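Choline dehydrogenase and related flavoproteins (Aspergillus oryzae, PDB 3Q9T) oxidises formate as a flavoprotein oxidase of the glucose-methanol-choline family, with 8-formyl-FAD at its catalytic site. Local coordinates at residues 34-39 with 254-259; 118-123 with 559-564; 463-468 with 492-497. One frame throughout, in Å; residues are numbered along the deposited sequence.

In the fold
Interactions 1 and 2 both lie near the bound FAD, their centres about 26 Å apart and their nearest atoms about 12 Å apart. Interaction 1 holds Glu37 and Ala38, which meet the adenosine end of the 8-formyl-FAD. In interaction 2, the side chain of Val561 lies about 8 Å from the same cofactor, without touching it, and about 5 Å from the side chain of Ala17, an FAD-binding residue. Along the chain the segments of these two contacts alternate. Interaction 3 is nested in the loop closed by interaction 2 but lies about 37 Å from it and about 50 Å from interaction 1, centre to centre, away from the FAD site.

Interaction 1. Residues 34-39 with 254-259; sequences LIVEAG and LNFFAD. With FAY ([(2R,3S,4R,5R)-5-(6-amino-9H-purin-9-yl)-3,4-dihydroxytetrahydrofuran-2-yl]methyl (2R,3S,4S)-5-(8-formyl-7-methyl-2,4-dioxo-3,4-dihydrobenzo[g]pteridin-10(2H)-yl)-2,3,4-trihydroxypentyl dihydrogen diphosphate), chain D.
Leu34 and Val36 meet Phe256 in a purely apolar contact between two strands of different sheets. CD2 of Leu34 does most of the touching: it lies 3.4 Å from Phe256 CB, with the ring carbon CG only slightly farther, so the methyl sits at the root of the aromatic side chain. The two side chains cross at about a right angle. Leu34 CG is turned opposite its own backbone N (chi1 164°), beside the carbonyl carbon, and from there the CD2 branch extends to the phenylalanine. Val36 adds a looser touch, its CG1 standing 4.0 Å from CD2 of the Phe256 ring and approaching it obliquely. Val246 of strand 240-248 touches both Val36 and Phe256, which continues the apolar layer.

Strand 33-36 belongs to the five-stranded parallel sheet of the Rossmann-type FAD-binding fold, whereas strand 253-258 belongs to a separate mixed sheet, so the contact joins the two sheets through side chains alone. The acidic residue following the second strand of such a fold characteristically grips the adenosine ribose, and Glu37 does so here.

The polar interactions lie beyond the end of strand 33-36. Both ribose hydroxyls of the cofactor donate to the Glu37 carboxylate: O3B of the 8-formyl-FAD to Glu37 OE1 at 2.7 Å, and O2B of the cofactor to Glu37 OE2, also at 2.7 Å. Gly39 N donates to the same Glu37 OE2 at 2.9 Å with an N-H...O angle of 164°, meeting it on the anti side and 25° out of the carboxylate plane. This backbone bond and the paired hydroxyls constrain the rotation of the carboxylate. Next to it, Ala38 N approaches the adenine, 3.1 Å from N3A of the cofactor.

Interaction 2. Residues 118-123 with 559-564; sequences KEWTWD and YAVGEK
Lys564 NZ forms a salt bridge with Glu119 OE1 at 2.9 Å, donating a hydrogen bond on the anti side of that oxygen, somewhat out of the carboxylate plane. The pair ties the loop ahead of helix 122-131 to the long C-terminal helix 555-572 of the GMC oxidoreductase fold, bringing together chain regions more than 400 residues apart. A water supplies a second link: it accepts from Lys564 NZ at 2.8 Å and donates to Glu119 O at 2.7 Å. The buried lysine ammonium is thus held by both a carboxylate oxygen and a water anchored on the backbone of the same glutamate. The other carboxylate oxygen, Glu119 OE2, has its own salt bridge to Lys529, so the glutamate lies between two lysines, an arrangement that would probably stabilise its charged form.

The aliphatic part of Lys564 runs over one face of the Trp120 indole. Its chain is extended from CB through CE and bends only at the last torsion (chi4 47°), which turns NZ toward the glutamate. Lys564 CD makes a CH-pi contact, standing 3.4 Å from the centroid of the Trp120 six-membered ring and 14° off the ring normal. Lys564 CE lies over the same face, offset toward the rim, with Trp120 CE2 its nearest ring atom at 3.4 Å. From 5.0 Å, Lys564 NZ makes a cation-pi interaction with the centroid of the Trp120 five-membered ring, 19° off its normal. The indole NE1 is hydrogen-bonded to Pro528 O, which together with the lysine chain restrains the ring. At the margin of the packing, one turn earlier on helix 555-572, Val561 CG2 meets Trp120 CZ3 at 4.2 Å.

Interaction 3. Residues 463-468 with 492-497; sequences GIRFSY and DSDKEM
Ile464 and Met497 form an apolar touch between two helices, flanked by an Arg465-Asp494 pair that a water bridges in one arginine conformer. It joins the middle of helix 454-473 to the first turn of helix 494-504, in the C-terminal family region of this GMC oxidoreductase. Their side chains reach toward each other tip to tip, with Ile464 CD1 3.8 Å from Met497 CE. Bends at chi2 and chi3 of Met497 (-52° and -71°) curl its chain and bring the terminal methyl to the isoleucine. Ile464 packs on Val310 of strand 308-316, which connects the contact to the large mixed sheet.

Ser493 occupies the N-cap of the second helix, its OG accepting from Glu496 N at 2.9 Å. Arg465 is modelled in two conformers, and what follows holds for one. Beside the apolar touch, Arg465 NH2 stands 4.2 Å from Asp494 OD1, beyond salt-bridge range, with guanidinium and carboxylate planes 53° apart. A salt bridge from NE to Glu462 and a hydrogen bond from NH1 to Leu491 O orient the guanidinium. A water at the guanidinium edge, in its plane, links the pair, accepting from Arg465 NH2 at 2.9 Å and donating to Asp494 OD1 at 2.9 Å.

Interaction 1. Residues 34-39 with 254-259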
loop_
_atom_site.group_PDB
_atom_site.type_symbol
_atom_site.label_atom_id
_atom_site.label_comp_id
_atom_site.label_asym_id
_atom_site.label_seq_id
_atom_site.Cartn_x
_atom_site.Cartn_y
_atom_site.Cartn_z
ATOM N N LEU A 34 -28.658 -15.118 24.466
ATOM C CA LEU A 34 -28.619 -13.808 23.818
ATOM C C LEU A 34 -27.507 -13.780 22.780
ATOM O O LEU A 34 -26.410 -14.255 23.045
ATOM C CB LEU A 34 -28.376 -12.690 24.840
ATOM C CG LEU A 34 -27.936 -11.331 24.268
ATOM C CD1 LEU A 34 -29.112 -10.597 23.621
ATOM C CD2 LEU A 34 -27.306 -10.471 25.350
ATOM N N ILE A 35 -27.799 -13.229 21.600
ATOM C CA ILE A 35 -26.766 -12.905 20.620
ATOM C C ILE A 35 -26.679 -11.395 20.344
ATOM O O ILE A 35 -27.633 -10.799 19.864
ATOM C CB ILE A 35 -27.010 -13.612 19.268
ATOM C CG1 ILE A 35 -27.218 -15.113 19.476
ATOM C CG2 ILE A 35 -25.838 -13.355 18.323
ATOM C CD1 ILE A 35 -27.792 -15.826 18.265
ATOM N N VAL A 36 -25.532 -10.787 20.635
ATOM C CA VAL A 36 -25.267 -9.413 20.198
ATOM C C VAL A 36 -24.429 -9.414 18.921
ATOM O O VAL A 36 -23.538 -10.243 18.746
ATOM C CB VAL A 36 -24.601 -8.537 21.296
ATOM C CG1 VAL A 36 -25.539 -8.364 22.492
ATOM C CG2 VAL A 36 -23.263 -9.103 21.729
ATOM N N GLU A 37 -24.744 -8.485 18.023
ATOM C CA GLU A 37 -24.212 -8.477 16.668
ATOM C C GLU A 37 -24.246 -7.052 16.141
ATOM O O GLU A 37 -25.270 -6.374 16.262
ATOM C CB GLU A 37 -25.072 -9.354 15.762
ATOM C CG GLU A 37 -24.806 -9.187 14.289
ATOM C CD GLU A 37 -23.343 -9.411 13.935
ATOM O OE1 GLU A 37 -22.719 -10.324 14.508
ATOM O OE2 GLU A 37 -22.815 -8.661 13.096
ATOM N N ALA A 38 -23.129 -6.613 15.562
ATOM C CA ALA A 38 -23.002 -5.262 15.003
ATOM C C ALA A 38 -23.861 -5.022 13.753
ATOM O O ALA A 38 -24.380 -3.929 13.561
ATOM C CB ALA A 38 -21.532 -4.946 14.710
ATOM N N GLY A 39 -24.004 -6.046 12.914
ATOM C CA GLY A 39 -24.734 -5.929 11.662
ATOM C C GLY A 39 -26.241 -6.132 11.766
ATOM O O GLY A 39 -26.786 -6.241 12.866
ATOM N N LEU A 254 -25.552 -0.334 26.782
ATOM C CA LEU A 254 -26.402 -1.332 27.419
ATOM C C LEU A 254 -25.517 -2.436 27.979
ATOM O O LEU A 254 -24.543 -2.838 27.342
ATOM C CB LEU A 254 -27.370 -1.920 26.390
ATOM C CG LEU A 254 -28.782 -1.357 26.252
ATOM C CD1 LEU A 254 -28.831 0.128 26.541
ATOM C CD2 LEU A 254 -29.334 -1.662 24.876
ATOM N N ASN A 255 -25.837 -2.914 29.175
ATOM C CA ASN A 255 -25.156 -4.087 29.710
ATOM C C ASN A 255 -26.061 -5.308 29.620
ATOM O O ASN A 255 -27.240 -5.229 29.952
ATOM C CB ASN A 255 -24.727 -3.859 31.160
ATOM C CG ASN A 255 -23.984 -2.559 31.345
ATOM O OD1 ASN A 255 -22.961 -2.318 30.702
ATOM N ND2 ASN A 255 -24.511 -1.693 32.213
ATOM N N PHE A 256 -25.515 -6.428 29.147
ATOM C CA PHE A 256 -26.227 -7.708 29.202
ATOM C C PHE A 256 -25.368 -8.716 29.948
ATOM O O PHE A 256 -24.145 -8.735 29.790
ATOM C CB PHE A 256 -26.565 -8.240 27.818
ATOM C CG PHE A 256 -27.437 -7.327 27.004
ATOM C CD1 PHE A 256 -28.775 -7.138 27.335
ATOM C CD2 PHE A 256 -26.926 -6.669 25.896
ATOM C CE1 PHE A 256 -29.583 -6.303 26.585
ATOM C CE2 PHE A 256 -27.728 -5.825 25.132
ATOM C CZ PHE A 256 -29.059 -5.641 25.478
ATOM N N PHE A 257 -26.015 -9.555 30.754
ATOM C CA PHE A 257 -25.302 -10.431 31.672
ATOM C C PHE A 257 -25.557 -11.885 31.360
ATOM O O PHE A 257 -26.657 -12.259 30.932
ATOM C CB PHE A 257 -25.697 -10.118 33.119
ATOM C CG PHE A 257 -25.280 -8.746 33.566
ATOM C CD1 PHE A 257 -24.024 -8.531 34.094
ATOM C CD2 PHE A 257 -26.135 -7.673 33.431
ATOM C CE1 PHE A 257 -23.621 -7.265 34.486
ATOM C CE2 PHE A 257 -25.736 -6.399 33.818
ATOM C CZ PHE A 257 -24.485 -6.203 34.352
ATOM N N ALA A 258 -24.528 -12.699 31.561
ATOM C CA ALA A 258 -24.662 -14.128 31.363
ATOM C C ALA A 258 -24.649 -14.785 32.724
ATOM O O ALA A 258 -23.751 -14.545 33.527
ATOM C CB ALA A 258 -23.527 -14.676 30.489
ATOM N N ASP A 259 -25.645 -15.619 32.978
ATOM C CA ASP A 259 -25.695 -16.357 34.233
ATOM C C ASP A 259 -24.833 -17.615 34.219
ATOM O O ASP A 259 -24.388 -18.075 35.259
ATOM C CB ASP A 259 -27.140 -16.651 34.600
ATOM C CG ASP A 259 -27.895 -15.388 34.908
ATOM O OD1 ASP A 259 -27.241 -14.438 35.400
ATOM O OD2 ASP A 259 -29.109 -15.324 34.631
HETATM P P FAY D . -15.855 -16.494 12.358
HETATM N N1 FAY D . -13.944 -19.996 3.915
HETATM C C2 FAY D . -14.364 -21.129 3.222
HETATM O O2 FAY D . -14.400 -22.217 3.785
HETATM N N3 FAY D . -15.166 -20.985 2.109
HETATM C C4 FAY D . -15.071 -19.830 1.375
HETATM O O4 FAY D . -15.127 -19.932 0.135
HETATM N N5 FAY D . -14.552 -17.501 1.352
HETATM C C6 FAY D . -14.586 -15.152 1.405
HETATM C C7 FAY D . -14.559 -13.951 2.093
HETATM C C8 FAY D . -14.365 -13.956 3.478
HETATM O O8 FAY D . -14.567 -12.668 5.425
HETATM C C9 FAY D . -14.325 -15.177 4.165
HETATM P PA FAY D . -17.172 -14.113 11.583
HETATM C "C1'" FAY D . -13.921 -17.682 5.648
HETATM C C10 FAY D . -14.048 -18.754 3.334
HETATM N N10 FAY D . -14.018 -17.600 4.123
HETATM N N1A FAY D . -19.479 -5.556 17.990
HETATM O O1A FAY D . -16.666 -12.903 10.870
HETATM C C1B FAY D . -19.438 -9.584 14.622
HETATM O O1P FAY D . -17.018 -17.022 13.162
HETATM C "C2'" FAY D . -15.302 -17.918 6.302
HETATM O "O2'" FAY D . -16.203 -17.067 5.690
HETATM C C2A FAY D . -20.538 -6.372 17.637
HETATM O O2A FAY D . -17.966 -15.044 10.717
HETATM C C2B FAY D . -19.284 -9.519 13.113
HETATM O O2B FAY D . -20.197 -8.629 12.496
HETATM O O2P FAY D . -14.534 -16.801 13.041
HETATM C "C3'" FAY D . -15.518 -17.859 7.850
HETATM O "O3'" FAY D . -16.727 -17.237 8.279
HETATM N N3A FAY D . -20.360 -7.398 16.723
HETATM C C3B FAY D . -19.569 -10.952 12.722
HETATM O O3B FAY D . -20.962 -11.130 12.652
HETATM O O3P FAY D . -15.951 -14.889 12.250
HETATM C "C4'" FAY D . -14.394 -17.239 8.642
HETATM O "O4'" FAY D . -13.204 -17.881 8.192
HETATM C C4A FAY D . -19.135 -7.605 16.176
HETATM C C4B FAY D . -19.083 -11.750 13.907
HETATM O O4B FAY D . -18.903 -10.835 14.975
HETATM C C4X FAY D . -14.499 -18.707 2.002
HETATM C "C5'" FAY D . -14.620 -17.427 10.162
HETATM O "O5'" FAY D . -15.835 -17.010 10.802
HETATM C C5A FAY D . -18.055 -6.800 16.527
HETATM C C5B FAY D . -17.794 -12.483 13.590
HETATM O O5B FAY D . -18.118 -13.604 12.805
HETATM C C5X FAY D . -14.325 -16.347 2.070
HETATM C C6A FAY D . -18.226 -5.759 17.438
HETATM N N6A FAY D . -17.212 -4.922 17.699
HETATM N N7A FAY D . -16.975 -7.232 15.843
HETATM C C7M FAY D . -14.551 -12.672 1.290
HETATM C C8A FAY D . -17.330 -8.289 15.082
HETATM C C8M FAY D . -14.725 -12.730 4.226
HETATM C C9A FAY D . -14.254 -16.383 3.472
HETATM N N9A FAY D . -18.659 -8.524 15.274
#

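Interaction 2. Residues 118-123 with 559-564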
loop_
_atom_site.group_PDB
_atom_site.type_symbol
_atom_site.label_atom_id
_atom_site.label_comp_id
_atom_site.label_asym_id
_atom_site.label_seq_id
_atom_site.Cartn_x
_atom_site.Cartn_y
_atom_site.Cartn_z
ATOM N N LYS A 118 -5.241 -34.541 22.763
ATOM C CA LYS A 118 -5.812 -35.533 21.857
ATOM C C LYS A 118 -7.173 -35.153 21.282
ATOM O O LYS A 118 -7.469 -35.462 20.135
ATOM C CB LYS A 118 -5.903 -36.900 22.551
ATOM C CG LYS A 118 -5.286 -38.024 21.747
ATOM C CD LYS A 118 -3.813 -37.742 21.461
ATOM C CE LYS A 118 -3.152 -38.891 20.691
ATOM N NZ LYS A 118 -3.877 -39.238 19.422
ATOM N N GLU A 119 -8.014 -34.503 22.070
ATOM C CA GLU A 119 -9.366 -34.214 21.600
ATOM C C GLU A 119 -9.380 -33.215 20.432
ATOM O O GLU A 119 -10.387 -33.063 19.730
ATOM C CB GLU A 119 -10.261 -33.744 22.764
ATOM C CG GLU A 119 -9.888 -32.377 23.356
ATOM C CD GLU A 119 -10.774 -31.970 24.542
ATOM O OE1 GLU A 119 -12.024 -31.995 24.421
ATOM O OE2 GLU A 119 -10.207 -31.625 25.602
ATOM N N TRP A 120 -8.268 -32.524 20.219
ATOM C CA TRP A 120 -8.170 -31.653 19.052
ATOM C C TRP A 120 -7.267 -32.258 17.979
ATOM O O TRP A 120 -6.310 -31.626 17.543
ATOM C CB TRP A 120 -7.663 -30.263 19.437
ATOM C CG TRP A 120 -8.659 -29.428 20.225
ATOM C CD1 TRP A 120 -8.714 -29.284 21.581
ATOM C CD2 TRP A 120 -9.727 -28.629 19.693
ATOM N NE1 TRP A 120 -9.747 -28.437 21.930
ATOM C CE2 TRP A 120 -10.387 -28.028 20.789
ATOM C CE3 TRP A 120 -10.196 -28.373 18.399
ATOM C CZ2 TRP A 120 -11.484 -27.182 20.628
ATOM C CZ3 TRP A 120 -11.291 -27.533 18.240
ATOM C CH2 TRP A 120 -11.918 -26.938 19.350
ATOM N N THR A 121 -7.560 -33.489 17.577
ATOM C CA THR A 121 -6.853 -34.128 16.465
ATOM C C THR A 121 -7.871 -34.607 15.424
ATOM O O THR A 121 -9.082 -34.507 15.643
ATOM C CB THR A 121 -5.981 -35.305 16.927
ATOM O OG1 THR A 121 -6.787 -36.246 17.637
ATOM C CG2 THR A 121 -4.877 -34.823 17.840
ATOM N N TRP A 122 -7.390 -35.118 14.295
ATOM C CA TRP A 122 -8.285 -35.485 13.205
ATOM C C TRP A 122 -9.509 -36.329 13.626
ATOM O O TRP A 122 -10.660 -35.858 13.562
ATOM C CB TRP A 122 -7.523 -36.144 12.043
ATOM C CG TRP A 122 -8.459 -36.478 10.940
ATOM C CD1 TRP A 122 -8.948 -37.710 10.635
ATOM C CD2 TRP A 122 -9.092 -35.557 10.035
ATOM N NE1 TRP A 122 -9.832 -37.617 9.591
ATOM C CE2 TRP A 122 -9.930 -36.310 9.197
ATOM C CE3 TRP A 122 -9.005 -34.168 9.837
ATOM C CZ2 TRP A 122 -10.697 -35.728 8.175
ATOM C CZ3 TRP A 122 -9.766 -33.589 8.818
ATOM C CH2 TRP A 122 -10.604 -34.372 8.004
ATOM N N ASP A 123 -9.277 -37.565 14.053
ATOM C CA ASP A 123 -10.398 -38.483 14.317
ATOM C C ASP A 123 -11.479 -37.913 15.255
ATOM O O ASP A 123 -12.661 -37.879 14.892
ATOM C CB ASP A 123 -9.891 -39.844 14.809
ATOM C CG ASP A 123 -9.020 -40.547 13.771
ATOM O OD1 ASP A 123 -9.370 -40.491 12.573
ATOM O OD2 ASP A 123 -7.986 -41.137 14.149
ATOM N N TYR A 559 -16.909 -23.799 11.670
ATOM C CA TYR A 559 -18.118 -24.439 12.167
ATOM C C TYR A 559 -17.735 -25.574 13.106
ATOM O O TYR A 559 -18.311 -25.716 14.169
ATOM C CB TYR A 559 -18.966 -24.986 11.026
ATOM C CG TYR A 559 -19.829 -23.964 10.315
ATOM C CD1 TYR A 559 -21.029 -23.535 10.870
ATOM C CD2 TYR A 559 -19.460 -23.452 9.069
ATOM C CE1 TYR A 559 -21.831 -22.606 10.216
ATOM C CE2 TYR A 559 -20.269 -22.531 8.397
ATOM C CZ TYR A 559 -21.450 -22.113 8.980
ATOM O OH TYR A 559 -22.258 -21.211 8.326
ATOM N N ALA A 560 -16.753 -26.384 12.726
ATOM C CA ALA A 560 -16.306 -27.466 13.620
ATOM C C ALA A 560 -15.973 -26.930 15.016
ATOM O O ALA A 560 -16.330 -27.543 16.033
ATOM C CB ALA A 560 -15.100 -28.190 13.044
ATOM N N VAL A 561 -15.265 -25.800 15.056
ATOM C CA VAL A 561 -14.875 -25.189 16.319
ATOM C C VAL A 561 -16.106 -24.824 17.164
ATOM O O VAL A 561 -16.146 -25.081 18.372
ATOM C CB VAL A 561 -13.982 -23.946 16.107
ATOM C CG1 VAL A 561 -14.063 -23.030 17.318
ATOM C CG2 VAL A 561 -12.519 -24.374 15.822
ATOM N N GLY A 562 -17.107 -24.241 16.512
ATOM C CA GLY A 562 -18.347 -23.893 17.170
ATOM C C GLY A 562 -19.105 -25.107 17.683
ATOM O O GLY A 562 -19.669 -25.061 18.773
ATOM N N GLU A 563 -19.114 -26.196 16.912
ATOM C CA GLU A 563 -19.868 -27.384 17.292
ATOM C C GLU A 563 -19.222 -27.998 18.529
ATOM O O GLU A 563 -19.910 -28.354 19.485
ATOM C CB GLU A 563 -19.927 -28.406 16.145
ATOM C CG GLU A 563 -20.688 -27.969 14.908
ATOM C CD GLU A 563 -22.199 -28.096 15.032
ATOM O OE1 GLU A 563 -22.716 -28.249 16.157
ATOM O OE2 GLU A 563 -22.882 -28.046 13.987
ATOM N N LYS A 564 -17.897 -28.092 18.521
ATOM C CA LYS A 564 -17.182 -28.652 19.657
ATOM C C LYS A 564 -17.365 -27.763 20.880
ATOM O O LYS A 564 -17.647 -28.247 21.972
ATOM C CB LYS A 564 -15.699 -28.860 19.341
ATOM C CG LYS A 564 -14.882 -29.472 20.503
ATOM C CD LYS A 564 -13.484 -29.910 20.044
ATOM C CE LYS A 564 -12.659 -30.516 21.173
ATOM N NZ LYS A 564 -13.432 -31.523 21.961
HETATM O O HOH W 1 -12.850 -33.777 20.442
#

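Interaction 3. Residues 463-468 with 492-497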
loop_
_atom_site.group_PDB
_atom_site.type_symbol
_atom_site.label_atom_id
_atom_site.label_comp_id
_atom_site.label_asym_id
_atom_site.label_seq_id
_atom_site.Cartn_x
_atom_site.Cartn_y
_atom_site.Cartn_z
ATOM N N GLY A 463 3.893 -22.295 -7.886
ATOM C CA GLY A 463 2.507 -22.726 -7.990
ATOM C C GLY A 463 1.776 -22.000 -9.108
ATOM O O GLY A 463 0.833 -22.521 -9.697
ATOM N N ILE A 464 2.191 -20.765 -9.372
ATOM C CA ILE A 464 1.787 -20.068 -10.573
ATOM C C ILE A 464 2.344 -20.832 -11.794
ATOM O O ILE A 464 1.620 -21.077 -12.750
ATOM C CB ILE A 464 2.300 -18.607 -10.558
ATOM C CG1 ILE A 464 1.728 -17.852 -9.349
ATOM C CG2 ILE A 464 1.924 -17.875 -11.847
ATOM C CD1 ILE A 464 2.323 -16.434 -9.174
ATOM N N ARG A 465 3.613 -21.240 -11.761
ATOM C CA ARG A 465 4.178 -21.953 -12.912
ATOM C C ARG A 465 3.407 -23.262 -13.160
ATOM O O ARG A 465 2.967 -23.527 -14.279
ATOM C CB ARG A 465 5.675 -22.213 -12.751
ATOM C CG ARG A 465 6.375 -22.587 -14.079
ATOM C CD ARG A 465 7.814 -23.048 -13.840
ATOM N NE ARG A 465 8.500 -22.154 -12.915
ATOM C CZ ARG A 465 8.945 -20.941 -13.230
ATOM N NH1 ARG A 465 8.789 -20.471 -14.466
ATOM N NH2 ARG A 465 9.540 -20.193 -12.303
ATOM N N PHE A 466 3.222 -24.061 -12.114
ATOM C CA PHE A 466 2.401 -25.262 -12.220
ATOM C C PHE A 466 1.037 -24.967 -12.860
ATOM O O PHE A 466 0.602 -25.707 -13.739
ATOM C CB PHE A 466 2.212 -25.904 -10.848
ATOM C CG PHE A 466 1.164 -26.980 -10.813
ATOM C CD1 PHE A 466 1.529 -28.319 -10.745
ATOM C CD2 PHE A 466 -0.193 -26.655 -10.825
ATOM C CE1 PHE A 466 0.566 -29.317 -10.703
ATOM C CE2 PHE A 466 -1.161 -27.639 -10.785
ATOM C CZ PHE A 466 -0.786 -28.976 -10.720
ATOM N N SER A 467 0.367 -23.896 -12.424
ATOM C CA SER A 467 -0.949 -23.562 -12.966
ATOM C C SER A 467 -0.893 -23.191 -14.443
ATOM O O SER A 467 -1.794 -23.552 -15.209
ATOM C CB SER A 467 -1.634 -22.436 -12.178
ATOM O OG SER A 467 -1.759 -22.768 -10.816
ATOM N N TYR A 468 0.150 -22.451 -14.824
ATOM C CA TYR A 468 0.373 -22.047 -16.214
ATOM C C TYR A 468 0.649 -23.249 -17.128
ATOM O O TYR A 468 0.048 -23.378 -18.202
ATOM C CB TYR A 468 1.504 -21.005 -16.295
ATOM C CG TYR A 468 0.973 -19.595 -16.355
ATOM C CD1 TYR A 468 1.049 -18.846 -17.530
ATOM C CD2 TYR A 468 0.340 -19.029 -15.254
ATOM C CE1 TYR A 468 0.539 -17.553 -17.595
ATOM C CE2 TYR A 468 -0.172 -17.732 -15.304
ATOM C CZ TYR A 468 -0.073 -17.002 -16.477
ATOM O OH TYR A 468 -0.579 -15.728 -16.531
ATOM N N ASP A 492 9.442 -15.982 -16.807
ATOM C CA ASP A 492 10.769 -16.252 -17.355
ATOM C C ASP A 492 11.873 -15.681 -16.482
ATOM O O ASP A 492 13.058 -15.933 -16.710
ATOM C CB ASP A 492 10.897 -15.812 -18.817
ATOM C CG ASP A 492 10.764 -14.297 -19.016
ATOM O OD1 ASP A 492 10.854 -13.859 -20.184
ATOM O OD2 ASP A 492 10.571 -13.541 -18.044
ATOM N N SER A 493 11.474 -14.950 -15.446
ATOM C CA SER A 493 12.436 -14.247 -14.600
ATOM C C SER A 493 12.141 -14.422 -13.122
ATOM O O SER A 493 11.135 -13.916 -12.613
ATOM C CB SER A 493 12.469 -12.751 -14.956
ATOM O OG SER A 493 13.179 -11.996 -13.988
ATOM N N ASP A 494 13.026 -15.123 -12.422
ATOM C CA ASP A 494 12.852 -15.278 -10.991
ATOM C C ASP A 494 12.734 -13.917 -10.351
ATOM O O ASP A 494 11.928 -13.711 -9.441
ATOM C CB ASP A 494 14.023 -16.066 -10.393
ATOM C CG ASP A 494 13.932 -17.553 -10.699
ATOM O OD1 ASP A 494 12.933 -17.963 -11.325
ATOM O OD2 ASP A 494 14.839 -18.309 -10.310
ATOM N N LYS A 495 13.537 -12.984 -10.852
ATOM C CA LYS A 495 13.588 -11.625 -10.331
ATOM C C LYS A 495 12.261 -10.927 -10.486
ATOM O O LYS A 495 11.769 -10.317 -9.549
ATOM C CB LYS A 495 14.668 -10.810 -11.049
ATOM C CG LYS A 495 15.531 -10.028 -10.111
ATOM C CD LYS A 495 15.900 -10.907 -8.921
ATOM C CE LYS A 495 17.088 -10.349 -8.142
ATOM N NZ LYS A 495 18.347 -10.409 -8.947
ATOM N N GLU A 496 11.683 -10.996 -11.680
ATOM C CA GLU A 496 10.410 -10.336 -11.895
ATOM C C GLU A 496 9.295 -11.029 -11.128
ATOM O O GLU A 496 8.386 -10.368 -10.625
ATOM C CB GLU A 496 10.077 -10.246 -13.383
ATOM C CG GLU A 496 10.988 -9.299 -14.175
ATOM C CD GLU A 496 10.624 -9.249 -15.647
ATOM O OE1 GLU A 496 11.538 -9.417 -16.484
ATOM O OE2 GLU A 496 9.428 -9.037 -15.970
ATOM N N MET A 497 9.371 -12.352 -11.026
ATOM C CA MET A 497 8.321 -13.107 -10.366
ATOM C C MET A 497 8.270 -12.717 -8.894
ATOM O O MET A 497 7.210 -12.726 -8.276
ATOM C CB MET A 497 8.539 -14.615 -10.521
ATOM C CG MET A 497 8.099 -15.161 -11.869
ATOM S SD MET A 497 6.399 -14.684 -12.270
ATOM C CE MET A 497 5.512 -15.720 -11.075
HETATM O O HOH W 2 10.472 -17.526 -12.755
#